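Local atomic coordinates of conserved hypothetical protein (Streptococcus pneumoniae, PDB entry 2GK4), a protein that is of unknown function but probably acts, as relatives in the DNA/pantothenate metabolism flavoprotein family do, in ligating cysteine to phosphopantothenate for coenzyme A synthesis. Residues Thr9-Glu15 with Met92-Thr98; His30-Ile35 with Lys216-Ala220; Thr98-Met102 with Glu116-Lys120; Glu168-Val172 with His200-Phe204. One frame throughout, in Å; residues are numbered along the deposited sequence.

Interaction 1: Thr9-Glu15 with Met92-Thr98; sequences TSGGTSE and MAVSDYT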
loop_
_atom_site.group_PDB
_atom_site.type_symbol
_atom_site.label_atom_id
_atom_site.label_comp_id
_atom_site.label_asym_id
_atom_site.label_seq_id
_atom_site.Cartn_x
_atom_site.Cartn_y
_atom_site.Cartn_z
ATOM N N THR A 9 -18.987 -3.706 -3.036
ATOM C CA THR A 9 -17.672 -3.305 -2.553
ATOM C C THR A 9 -16.590 -4.040 -3.329
ATOM O O THR A 9 -16.770 -5.206 -3.759
ATOM C CB THR A 9 -17.441 -3.561 -1.023
ATOM O OG1 THR A 9 -17.307 -4.974 -0.782
ATOM C CG2 THR A 9 -18.619 -3.000 -0.149
ATOM N N SER A 10 -15.473 -3.360 -3.544
ATOM C CA SER A 10 -14.322 -4.028 -4.138
ATOM C C SER A 10 -12.998 -3.426 -3.683
ATOM O O SER A 10 -12.943 -2.322 -3.131
ATOM C CB SER A 10 -14.405 -3.939 -5.678
ATOM O OG SER A 10 -14.010 -2.635 -6.097
ATOM N N GLY A 11 -11.915 -4.149 -3.944
ATOM C CA GLY A 11 -10.597 -3.620 -3.638
ATOM C C GLY A 11 -10.119 -4.172 -2.308
ATOM O O GLY A 11 -10.380 -5.323 -1.981
ATOM N N GLY A 12 -9.370 -3.371 -1.563
ATOM C CA GLY A 12 -8.836 -3.842 -0.274
ATOM C C GLY A 12 -8.488 -2.652 0.599
ATOM O O GLY A 12 -7.971 -1.625 0.114
ATOM N N THR A 13 -8.721 -2.804 1.896
ATOM C CA THR A 13 -8.488 -1.733 2.858
ATOM C C THR A 13 -6.992 -1.580 3.159
ATOM O O THR A 13 -6.205 -2.534 3.019
ATOM C CB THR A 13 -9.227 -1.992 4.202
ATOM O OG1 THR A 13 -8.907 -3.303 4.720
ATOM C CG2 THR A 13 -10.761 -1.840 4.028
ATOM N N SER A 14 -6.598 -0.354 3.513
ATOM C CA SER A 14 -5.223 -0.020 3.867
ATOM C C SER A 14 -5.260 0.584 5.264
ATOM O O SER A 14 -6.028 1.512 5.516
ATOM C CB SER A 14 -4.640 1.027 2.909
ATOM O OG SER A 14 -4.211 0.453 1.679
ATOM N N GLU A 15 -4.434 0.064 6.160
ATOM C CA GLU A 15 -4.415 0.552 7.541
ATOM C C GLU A 15 -3.076 1.280 7.788
ATOM O O GLU A 15 -2.023 0.660 7.712
ATOM C CB GLU A 15 -4.581 -0.638 8.496
ATOM C CG GLU A 15 -5.828 -1.498 8.242
ATOM C CD GLU A 15 -7.131 -0.770 8.517
ATOM O OE1 GLU A 15 -7.234 -0.080 9.577
ATOM O OE2 GLU A 15 -8.057 -0.915 7.681
HETATM N N MSE A 92 -14.878 -6.634 -1.435
HETATM C CA MSE A 92 -13.651 -5.993 -0.946
HETATM C C MSE A 92 -12.919 -6.940 0.028
HETATM O O MSE A 92 -13.561 -7.650 0.803
HETATM C CB MSE A 92 -13.992 -4.674 -0.224
HETATM C CG MSE A 92 -12.749 -3.895 0.242
HETATM SE SE MSE A 92 -13.300 -2.323 1.246
HETATM C CE MSE A 92 -14.112 -1.302 -0.252
ATOM N N ALA A 93 -11.589 -6.952 -0.024
ATOM C CA ALA A 93 -10.776 -7.659 0.967
ATOM C C ALA A 93 -10.641 -6.713 2.174
ATOM O O ALA A 93 -10.006 -5.642 2.083
ATOM C CB ALA A 93 -9.397 -7.967 0.390
ATOM N N VAL A 94 -11.190 -7.133 3.304
ATOM C CA VAL A 94 -11.258 -6.246 4.482
ATOM C C VAL A 94 -10.212 -6.688 5.480
ATOM O O VAL A 94 -10.166 -7.867 5.844
ATOM C CB VAL A 94 -12.682 -6.298 5.106
ATOM C CG1 VAL A 94 -12.782 -5.442 6.394
ATOM C CG2 VAL A 94 -13.689 -5.814 4.079
ATOM N N SER A 95 -9.375 -5.750 5.915
ATOM C CA SER A 95 -8.331 -6.039 6.905
ATOM C C SER A 95 -8.911 -6.721 8.135
ATOM O O SER A 95 -9.949 -6.291 8.667
ATOM C CB SER A 95 -7.606 -4.750 7.309
ATOM O OG SER A 95 -6.991 -4.201 6.169
ATOM N N ASP A 96 -8.264 -7.800 8.569
ATOM C CA ASP A 96 -8.640 -8.413 9.840
ATOM C C ASP A 96 -7.978 -7.764 11.037
ATOM O O ASP A 96 -8.428 -7.978 12.162
ATOM C CB ASP A 96 -8.306 -9.891 9.852
ATOM C CG ASP A 96 -9.330 -10.718 9.129
ATOM O OD1 ASP A 96 -10.535 -10.359 9.133
ATOM O OD2 ASP A 96 -8.927 -11.746 8.560
ATOM N N TYR A 97 -6.888 -7.036 10.784
ATOM C CA TYR A 97 -6.103 -6.387 11.836
ATOM C C TYR A 97 -5.710 -4.976 11.472
ATOM O O TYR A 97 -5.447 -4.661 10.297
ATOM C CB TYR A 97 -4.825 -7.212 12.124
ATOM C CG TYR A 97 -5.168 -8.582 12.683
ATOM C CD1 TYR A 97 -5.337 -9.676 11.835
ATOM C CD2 TYR A 97 -5.372 -8.764 14.045
ATOM C CE1 TYR A 97 -5.706 -10.941 12.338
ATOM C CE2 TYR A 97 -5.742 -10.015 14.561
ATOM C CZ TYR A 97 -5.908 -11.095 13.704
ATOM O OH TYR A 97 -6.249 -12.348 14.224
ATOM N N THR A 98 -5.567 -4.152 12.506
ATOM C CA THR A 98 -5.129 -2.786 12.342
ATOM C C THR A 98 -4.011 -2.426 13.339
ATOM O O THR A 98 -4.039 -2.870 14.493
ATOM C CB THR A 98 -6.348 -1.847 12.449
ATOM O OG1 THR A 98 -5.982 -0.542 11.997
ATOM C CG2 THR A 98 -6.959 -1.836 13.886
#

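Interaction 2: His30-Ile35 with Lys216-Ala220; sequences HLGKII and KEEIA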
loop_
_atom_site.group_PDB
_atom_site.type_symbol
_atom_site.label_atom_id
_atom_site.label_comp_id
_atom_site.label_asym_id
_atom_site.label_seq_id
_atom_site.Cartn_x
_atom_site.Cartn_y
_atom_site.Cartn_z
ATOM N N HIS A 30 -10.465 -6.729 -9.449
ATOM C CA HIS A 30 -10.888 -7.036 -10.827
ATOM C C HIS A 30 -12.277 -7.675 -10.906
ATOM O O HIS A 30 -13.084 -7.332 -11.754
ATOM C CB HIS A 30 -9.859 -7.910 -11.544
ATOM C CG HIS A 30 -10.083 -8.030 -13.022
ATOM N ND1 HIS A 30 -9.707 -9.146 -13.739
ATOM C CD2 HIS A 30 -10.640 -7.177 -13.923
ATOM C CE1 HIS A 30 -10.017 -8.978 -15.014
ATOM N NE2 HIS A 30 -10.584 -7.794 -15.155
ATOM N N LEU A 31 -12.559 -8.620 -10.027
ATOM C CA LEU A 31 -13.855 -9.282 -10.083
ATOM C C LEU A 31 -14.992 -8.310 -9.747
ATOM O O LEU A 31 -16.004 -8.272 -10.454
ATOM C CB LEU A 31 -13.842 -10.485 -9.182
ATOM C CG LEU A 31 -15.114 -11.328 -9.158
ATOM C CD1 LEU A 31 -15.539 -11.837 -10.543
ATOM C CD2 LEU A 31 -14.844 -12.490 -8.212
ATOM N N GLY A 32 -14.778 -7.470 -8.733
ATOM C CA GLY A 32 -15.708 -6.390 -8.409
ATOM C C GLY A 32 -16.027 -5.492 -9.595
ATOM O O GLY A 32 -17.186 -5.119 -9.818
ATOM N N LYS A 33 -14.989 -5.144 -10.354
ATOM C CA LYS A 33 -15.151 -4.328 -11.549
ATOM C C LYS A 33 -16.051 -5.014 -12.565
ATOM O O LYS A 33 -16.970 -4.391 -13.089
ATOM C CB LYS A 33 -13.777 -4.002 -12.165
ATOM C CG LYS A 33 -13.857 -3.279 -13.526
ATOM C CD LYS A 33 -12.452 -2.980 -14.009
ATOM C CE LYS A 33 -12.473 -2.174 -15.271
ATOM N NZ LYS A 33 -12.785 -3.063 -16.438
ATOM N N ILE A 34 -15.823 -6.305 -12.821
ATOM C CA ILE A 34 -16.605 -7.029 -13.845
ATOM C C ILE A 34 -18.053 -7.186 -13.393
ATOM O O ILE A 34 -18.988 -7.013 -14.189
ATOM C CB ILE A 34 -15.989 -8.412 -14.174
ATOM C CG1 ILE A 34 -14.583 -8.246 -14.798
ATOM C CG2 ILE A 34 -16.885 -9.190 -15.166
ATOM C CD1 ILE A 34 -13.840 -9.584 -14.974
ATOM N N ILE A 35 -18.252 -7.468 -12.110
ATOM C CA ILE A 35 -19.611 -7.577 -11.583
ATOM C C ILE A 35 -20.356 -6.261 -11.767
ATOM O O ILE A 35 -21.498 -6.239 -12.241
ATOM C CB ILE A 35 -19.576 -8.022 -10.111
ATOM C CG1 ILE A 35 -19.111 -9.502 -10.083
ATOM C CG2 ILE A 35 -20.967 -7.848 -9.455
ATOM C CD1 ILE A 35 -18.683 -9.968 -8.643
ATOM N N LYS A 216 -14.518 -15.577 -14.399
ATOM C CA LYS A 216 -15.007 -14.327 -13.850
ATOM C C LYS A 216 -16.266 -13.879 -14.544
ATOM O O LYS A 216 -17.173 -13.389 -13.904
ATOM C CB LYS A 216 -13.938 -13.229 -14.003
ATOM C CG LYS A 216 -12.812 -13.343 -12.974
ATOM C CD LYS A 216 -11.676 -12.293 -13.217
ATOM C CE LYS A 216 -10.715 -12.258 -12.035
ATOM N NZ LYS A 216 -10.040 -13.613 -11.819
ATOM N N GLU A 217 -16.311 -14.039 -15.864
ATOM C CA GLU A 217 -17.497 -13.649 -16.623
ATOM C C GLU A 217 -18.690 -14.500 -16.178
ATOM O O GLU A 217 -19.797 -13.980 -15.997
ATOM C CB GLU A 217 -17.233 -13.778 -18.128
ATOM C CG GLU A 217 -16.166 -12.789 -18.655
ATOM C CD GLU A 217 -14.724 -13.099 -18.198
ATOM O OE1 GLU A 217 -14.349 -14.289 -18.032
ATOM O OE2 GLU A 217 -13.955 -12.131 -18.018
ATOM N N GLU A 218 -18.451 -15.794 -15.960
ATOM C CA GLU A 218 -19.517 -16.693 -15.502
ATOM C C GLU A 218 -19.979 -16.314 -14.106
ATOM O O GLU A 218 -21.181 -16.420 -13.807
ATOM C CB GLU A 218 -19.058 -18.151 -15.495
ATOM C CG GLU A 218 -19.359 -18.917 -16.783
ATOM C CD GLU A 218 -18.701 -20.305 -16.833
ATOM O OE1 GLU A 218 -18.598 -20.992 -15.784
ATOM O OE2 GLU A 218 -18.291 -20.714 -17.947
ATOM N N ILE A 219 -19.034 -15.887 -13.253
ATOM C CA ILE A 219 -19.391 -15.390 -11.906
ATOM C C ILE A 219 -20.367 -14.227 -12.036
ATOM O O ILE A 219 -21.461 -14.236 -11.432
ATOM C CB ILE A 219 -18.138 -14.988 -11.052
ATOM C CG1 ILE A 219 -17.270 -16.220 -10.770
ATOM C CG2 ILE A 219 -18.556 -14.305 -9.720
ATOM C CD1 ILE A 219 -15.826 -15.891 -10.224
ATOM N N ALA A 220 -19.966 -13.229 -12.833
ATOM C CA ALA A 220 -20.824 -12.056 -13.059
ATOM C C ALA A 220 -22.202 -12.380 -13.634
ATOM O O ALA A 220 -23.214 -11.842 -13.146
ATOM C CB ALA A 220 -20.090 -10.961 -13.892
#

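Interaction 3: Thr98-Met102 with Glu116-Lys120; sequences TPVYM and EFLSK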
loop_
_atom_site.group_PDB
_atom_site.type_symbol
_atom_site.label_atom_id
_atom_site.label_comp_id
_atom_site.label_asym_id
_atom_site.label_seq_id
_atom_site.Cartn_x
_atom_site.Cartn_y
_atom_site.Cartn_z
ATOM N N THR A 98 -5.567 -4.152 12.506
ATOM C CA THR A 98 -5.129 -2.786 12.342
ATOM C C THR A 98 -4.011 -2.426 13.339
ATOM O O THR A 98 -4.039 -2.870 14.493
ATOM C CB THR A 98 -6.348 -1.847 12.449
ATOM O OG1 THR A 98 -5.982 -0.542 11.997
ATOM C CG2 THR A 98 -6.959 -1.836 13.886
ATOM N N PRO A 99 -3.010 -1.638 12.890
ATOM C CA PRO A 99 -1.876 -1.263 13.721
ATOM C C PRO A 99 -2.286 -0.597 15.029
ATOM O O PRO A 99 -3.231 0.212 15.057
ATOM C CB PRO A 99 -1.132 -0.240 12.847
ATOM C CG PRO A 99 -1.406 -0.688 11.468
ATOM C CD PRO A 99 -2.870 -1.088 11.517
ATOM N N VAL A 100 -1.581 -0.944 16.113
ATOM C CA VAL A 100 -1.780 -0.274 17.383
ATOM C C VAL A 100 -0.490 0.429 17.822
ATOM O O VAL A 100 -0.488 1.633 18.128
ATOM C CB VAL A 100 -2.262 -1.260 18.485
ATOM C CG1 VAL A 100 -2.306 -0.561 19.867
ATOM C CG2 VAL A 100 -3.637 -1.812 18.133
ATOM N N TYR A 101 0.613 -0.308 17.792
ATOM C CA TYR A 101 1.861 0.176 18.373
ATOM C C TYR A 101 3.043 -0.421 17.644
ATOM O O TYR A 101 3.096 -1.627 17.419
ATOM C CB TYR A 101 1.911 -0.215 19.845
ATOM C CG TYR A 101 3.075 0.347 20.623
ATOM C CD1 TYR A 101 4.071 -0.491 21.108
ATOM C CD2 TYR A 101 3.162 1.711 20.910
ATOM C CE1 TYR A 101 5.146 0.019 21.864
ATOM C CE2 TYR A 101 4.230 2.227 21.672
ATOM C CZ TYR A 101 5.219 1.370 22.133
ATOM O OH TYR A 101 6.282 1.850 22.899
HETATM N N MSE A 102 3.989 0.438 17.278
HETATM C CA MSE A 102 5.166 0.041 16.519
HETATM C C MSE A 102 6.394 0.424 17.331
HETATM O O MSE A 102 6.522 1.567 17.765
HETATM C CB MSE A 102 5.179 0.791 15.184
HETATM C CG MSE A 102 6.507 0.803 14.435
HETATM SE SE MSE A 102 6.583 -0.606 13.136
HETATM C CE MSE A 102 7.168 -1.814 14.076
ATOM N N GLU A 116 0.787 -5.201 27.481
ATOM C CA GLU A 116 1.006 -3.788 27.855
ATOM C C GLU A 116 1.014 -2.892 26.610
ATOM O O GLU A 116 0.575 -1.753 26.667
ATOM C CB GLU A 116 2.306 -3.569 28.649
ATOM C CG GLU A 116 3.613 -3.549 27.805
ATOM C CD GLU A 116 4.904 -3.248 28.622
ATOM O OE1 GLU A 116 5.055 -2.113 29.130
ATOM O OE2 GLU A 116 5.791 -4.130 28.713
ATOM N N PHE A 117 1.502 -3.435 25.498
ATOM C CA PHE A 117 1.715 -2.658 24.278
ATOM C C PHE A 117 0.417 -2.265 23.587
ATOM O O PHE A 117 0.398 -1.321 22.781
ATOM C CB PHE A 117 2.638 -3.406 23.316
ATOM C CG PHE A 117 4.056 -3.542 23.821
ATOM C CD1 PHE A 117 4.612 -4.791 24.026
ATOM C CD2 PHE A 117 4.824 -2.427 24.087
ATOM C CE1 PHE A 117 5.920 -4.927 24.500
ATOM C CE2 PHE A 117 6.133 -2.546 24.553
ATOM C CZ PHE A 117 6.679 -3.800 24.763
ATOM N N LEU A 118 -0.669 -2.954 23.919
ATOM C CA LEU A 118 -1.967 -2.660 23.296
ATOM C C LEU A 118 -2.615 -1.387 23.833
ATOM O O LEU A 118 -3.583 -0.870 23.236
ATOM C CB LEU A 118 -2.958 -3.808 23.473
ATOM C CG LEU A 118 -2.555 -5.245 23.174
ATOM C CD1 LEU A 118 -3.773 -6.160 23.334
ATOM C CD2 LEU A 118 -1.975 -5.361 21.798
ATOM N N SER A 119 -2.114 -0.905 24.967
ATOM C CA SER A 119 -2.689 0.272 25.597
ATOM C C SER A 119 -1.763 1.480 25.474
ATOM O O SER A 119 -1.987 2.515 26.118
ATOM C CB SER A 119 -3.018 -0.018 27.053
ATOM O OG SER A 119 -1.823 -0.184 27.776
ATOM N N LYS A 120 -0.734 1.340 24.636
ATOM C CA LYS A 120 0.244 2.399 24.365
ATOM C C LYS A 120 0.012 3.084 23.008
ATOM O O LYS A 120 -0.680 2.548 22.129
ATOM C CB LYS A 120 1.674 1.836 24.398
ATOM C CG LYS A 120 2.116 1.307 25.755
ATOM C CD LYS A 120 3.627 1.157 25.796
ATOM C CE LYS A 120 4.070 0.131 26.839
ATOM N NZ LYS A 120 3.805 0.520 28.278
#

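Interaction 4: Glu168-Val172 with His200-Phe204; sequences EDHLV and HRAIF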
loop_
_atom_site.group_PDB
_atom_site.type_symbol
_atom_site.label_atom_id
_atom_site.label_comp_id
_atom_site.label_asym_id
_atom_site.label_seq_id
_atom_site.Cartn_x
_atom_site.Cartn_y
_atom_site.Cartn_z
ATOM N N GLU A 168 -12.397 -28.536 -2.218
ATOM C CA GLU A 168 -13.675 -27.851 -2.404
ATOM C C GLU A 168 -14.674 -28.136 -1.299
ATOM O O GLU A 168 -15.447 -27.278 -0.962
ATOM C CB GLU A 168 -14.251 -28.123 -3.804
ATOM C CG GLU A 168 -13.321 -27.601 -4.890
ATOM C CD GLU A 168 -13.976 -27.533 -6.269
ATOM O OE1 GLU A 168 -14.933 -28.312 -6.546
ATOM O OE2 GLU A 168 -13.499 -26.708 -7.077
ATOM N N ASP A 169 -14.655 -29.330 -0.699
ATOM C CA ASP A 169 -15.560 -29.602 0.404
ATOM C C ASP A 169 -15.220 -28.707 1.619
ATOM O O ASP A 169 -16.117 -28.263 2.340
ATOM C CB ASP A 169 -15.539 -31.096 0.781
ATOM C CG ASP A 169 -16.330 -31.968 -0.206
ATOM O OD1 ASP A 169 -17.207 -31.434 -0.921
ATOM O OD2 ASP A 169 -16.088 -33.198 -0.259
ATOM N N HIS A 170 -13.934 -28.419 1.818
ATOM C CA HIS A 170 -13.522 -27.564 2.949
ATOM C C HIS A 170 -13.979 -26.141 2.672
ATOM O O HIS A 170 -14.498 -25.454 3.565
ATOM C CB HIS A 170 -12.007 -27.618 3.173
ATOM C CG HIS A 170 -11.514 -26.694 4.252
ATOM N ND1 HIS A 170 -11.825 -26.873 5.582
ATOM C CD2 HIS A 170 -10.726 -25.591 4.196
ATOM C CE1 HIS A 170 -11.246 -25.924 6.299
ATOM N NE2 HIS A 170 -10.586 -25.128 5.481
ATOM N N LEU A 171 -13.839 -25.739 1.410
ATOM C CA LEU A 171 -14.235 -24.420 0.953
ATOM C C LEU A 171 -15.730 -24.236 1.236
ATOM O O LEU A 171 -16.145 -23.205 1.760
ATOM C CB LEU A 171 -13.922 -24.300 -0.542
ATOM C CG LEU A 171 -13.865 -22.985 -1.292
ATOM C CD1 LEU A 171 -13.058 -21.926 -0.509
ATOM C CD2 LEU A 171 -13.268 -23.194 -2.718
ATOM N N VAL A 172 -16.531 -25.237 0.877
ATOM C CA VAL A 172 -17.971 -25.221 1.160
ATOM C C VAL A 172 -18.288 -25.155 2.663
ATOM O O VAL A 172 -19.124 -24.350 3.089
ATOM C CB VAL A 172 -18.680 -26.447 0.518
ATOM C CG1 VAL A 172 -20.141 -26.563 1.015
ATOM C CG2 VAL A 172 -18.636 -26.276 -1.011
ATOM N N HIS A 200 -11.412 -18.879 -13.384
ATOM C CA HIS A 200 -11.596 -18.451 -12.015
ATOM C C HIS A 200 -12.667 -19.379 -11.478
ATOM O O HIS A 200 -13.847 -19.088 -11.597
ATOM C CB HIS A 200 -12.106 -16.996 -11.964
ATOM C CG HIS A 200 -12.029 -16.370 -10.603
ATOM N ND1 HIS A 200 -12.464 -16.997 -9.452
ATOM C CD2 HIS A 200 -11.568 -15.161 -10.217
ATOM C CE1 HIS A 200 -12.262 -16.203 -8.415
ATOM N NE2 HIS A 200 -11.713 -15.085 -8.850
ATOM N N ARG A 201 -12.251 -20.515 -10.953
ATOM C CA ARG A 201 -13.222 -21.485 -10.389
ATOM C C ARG A 201 -13.853 -20.863 -9.154
ATOM O O ARG A 201 -13.142 -20.345 -8.288
ATOM C CB ARG A 201 -12.472 -22.768 -9.985
ATOM C CG ARG A 201 -13.289 -23.788 -9.211
ATOM C CD ARG A 201 -13.967 -24.716 -10.172
ATOM N NE ARG A 201 -14.601 -25.811 -9.443
ATOM C CZ ARG A 201 -15.521 -26.609 -9.979
ATOM N NH1 ARG A 201 -15.894 -26.409 -11.240
ATOM N NH2 ARG A 201 -16.088 -27.568 -9.232
ATOM N N ALA A 202 -15.176 -20.961 -9.037
ATOM C CA ALA A 202 -15.884 -20.509 -7.843
ATOM C C ALA A 202 -17.118 -21.347 -7.587
ATOM O O ALA A 202 -17.688 -21.964 -8.503
ATOM C CB ALA A 202 -16.280 -19.027 -7.964
ATOM N N ILE A 203 -17.504 -21.384 -6.326
ATOM C CA ILE A 203 -18.668 -22.154 -5.906
ATOM C C ILE A 203 -19.615 -21.192 -5.242
ATOM O O ILE A 203 -19.264 -20.549 -4.245
ATOM C CB ILE A 203 -18.271 -23.279 -4.939
ATOM C CG1 ILE A 203 -17.056 -24.073 -5.494
ATOM C CG2 ILE A 203 -19.490 -24.162 -4.569
ATOM C CD1 ILE A 203 -16.388 -24.963 -4.480
ATOM N N PHE A 204 -20.833 -21.117 -5.780
ATOM C CA PHE A 204 -21.898 -20.297 -5.204
ATOM C C PHE A 204 -22.530 -21.145 -4.106
ATOM O O PHE A 204 -23.221 -22.134 -4.394
ATOM C CB PHE A 204 -22.922 -19.923 -6.300
ATOM C CG PHE A 204 -22.504 -18.758 -7.154
ATOM C CD1 PHE A 204 -21.233 -18.709 -7.754
ATOM C CD2 PHE A 204 -23.407 -17.717 -7.397
ATOM C CE1 PHE A 204 -20.861 -17.620 -8.558
ATOM C CE2 PHE A 204 -23.062 -16.636 -8.210
ATOM C CZ PHE A 204 -21.799 -16.585 -8.801
#

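Interaction 1: Thr9-Glu15 with Met92-Thr98
Gly11 and Ala93 tie the two backbones together. Ala93 N donates to Gly11 O at 2.8 Å. Two residues on from Gly11, Thr13 N donates to Ala93 O at 3.1 Å, so Ala93 uses both its N and its O. The same Ala93 O also receives a CA-H...O contact from Gly12. Gly12 and Ala93 thus form a single beta bridge. Gly12 N is hydrogen-bonded to Thr51 OG1. Met92, a selenomethionine, packs against this glycine loop: its CE reaches Ser10 O, and its SE lies 3.8 Å from Thr13 CG2. The two segments run on side by side from neighbouring parallel strands, 5-9 and 87-90, of the Rossmann-like sheet. They lead into the two small antiparallel sheets, 14-16 with 21-25 and 97-104 with 133-140. The glycine-containing loop after the first strand is the place where Rossmann folds usually bind nucleotide; no nucleotide is part of this contact. Farther along, hydroxyls and a carboxylate take over. Thr13 OG1 sits between its own N and carbonyl carbon (chi1 53°), facing Ser95, and the two hydroxyls share a hydrogen bond of 2.6 Å between Thr13 OG1 and Ser95 OG. Glu15 bends at chi2 (-66°) and splits its carboxylate between two donors. Thr98 OG1 donates to Glu15 OE1 at 2.8 Å, on the anti side and 25° out of plane, while OE2 accepts from the backbone N of Thr71.

Interaction 2: His30-Ile35 with Lys216-Ala220
Leu31 has CG anti to its backbone N (chi1 -178°), which carries its methyls toward Lys216 and Ile219. Ile34 turns the other way at chi1 (-64°), with CG1 beside the backbone N, and its CD1 reaches Lys216 CB at 3.8 Å. The contact is helix-on-helix packing on one side of the alpha-beta-alpha sandwich. Helix 30-41 follows the first strands of the fold, and helix 216-228 closes the chain. The axes of the two short segments cross at -49°, 9.3 Å apart at their closest. Ala220 lets the backbones come near: its CB lies 3.9 Å from Ile34 CG2, and the CA atoms of Ile35 and Ala220 are 4.9 Å apart. Leu31 CD1 meets both Lys216 CG and Ile219 CG2, each at 4.0 Å. On the sheet side, Phe160 of strand 156-163 touches Leu31 and Ile35. No hydrogen bond joins the segments, so van der Waals contact carries the packing. Lys216 serves here through its aliphatic chain, which crosses Ile34 at about a right angle. At the outer end, Ile34 CD1 also lies over one face of the His30 ring, toward its rim, and Lys216 CE comes obliquely to within 3.7 Å of His30 ND1.

Interaction 3: Thr98-Met102 with Glu116-Lys120
A classic beta bulge in the two-stranded antiparallel sheet sets up this contact: Val100 and Tyr101 of strand 97-104 both face Phe137 of strand 133-140. Both side chains start toward the loop 116-120, whose first three residues form part of a 3-10 segment. The sheet projects well away from the centre of the chain, and the second subunit packs nearby, its Val133 touching Leu118. The Tyr101 ring carries most of the contact. With chi1 at -174° its CG points opposite the backbone N, which puts one face of the ring against Lys120 and its CD1/CE1 rim beside Phe117. Lys120 CB lies over that face, 4.0 Å from the ring centroid and 23° off the normal, in a CH-pi contact. Farther along the lysine, CD passes the phenol end, near CZ and OH. The hydroxyl itself is hydrogen-bonded to Glu107 OE1. Phe117 meets Tyr101 rim to rim, with the ring planes 15° apart and the centroids 5.5 Å apart. Neither ring covers the other, so this pair is not a stack; Phe117 stacks instead on Phe137. Glu116 CG sits over the centre of one Phe117 face. The Glu116 carboxylate reaches on to Lys120, where NZ donates to Glu116 OE1 at 3.0 Å in a salt bridge that links the start and end of the loop segment. Beside the rings, Val100 CG1 rests against the backbone, 3.6 Å from Leu118 O.

Interaction 4: Glu168-Val172 with His200-Phe204
The carboxylate of Glu168 and the guanidinium of Arg201 lie nearly in one plane, 5° apart. The acid meets the edge of the guanidinium side-on. Arg201 NE donates to Glu168 OE2 at 2.8 Å, and Arg201 NH2 donates to Glu168 OE1 at 3.0 Å. Both oxygens use their syn lone pairs, and both bonds are fairly straight. Arg201 bends at chi2 (89°), which turns its head so that NE and NH2 face the glutamate, while NH1 is hydrogen-bonded to Gln214 OE1. Beside the ion pair, Ile203 provides the apolar part. Its CD1 lies 3.9 Å from Glu168 CB and 4.0 Å from Leu171 CD2, and its CG2 lies 4.2 Å from Val172 CG2. These contacts seat the first turn of helix 168-182 on strand 202-205, which runs antiparallel to both neighbours, one strand in from the edge strand 210-213. The helix belongs to one layer of the alpha-beta-alpha sandwich. On the same strand, Phe204 touches helix 216-228 instead. With two bonds gripping the carboxylate, its rotation is probably fixed. The third guanidinium nitrogen has its own acceptor, so the charged head is anchored from two directions, and the paired charges probably keep both groups ionised.

In the fold
Interaction 1 lies nearest the chain's centre and is buried, with a mix of backbone bonds, hydroxyls and a carboxylate. Interaction 3 is far out on the two-stranded sheet beside the second subunit and depends on aromatic and aliphatic contacts. They share Thr98 and strand 97-104, and Glu15 packs on Pro99 where they meet. Interactions 2 and 4 belong to the main sandwich. The first is partly buried and joins two helices without hydrogen bonds; the second is buried and adds a bidentate salt bridge to helix-on-strand packing. They touch through Ile219, which meets His200, Ala202 and Phe204. Interaction 2 also touches interaction 1, where Ser10 packs on Gly32.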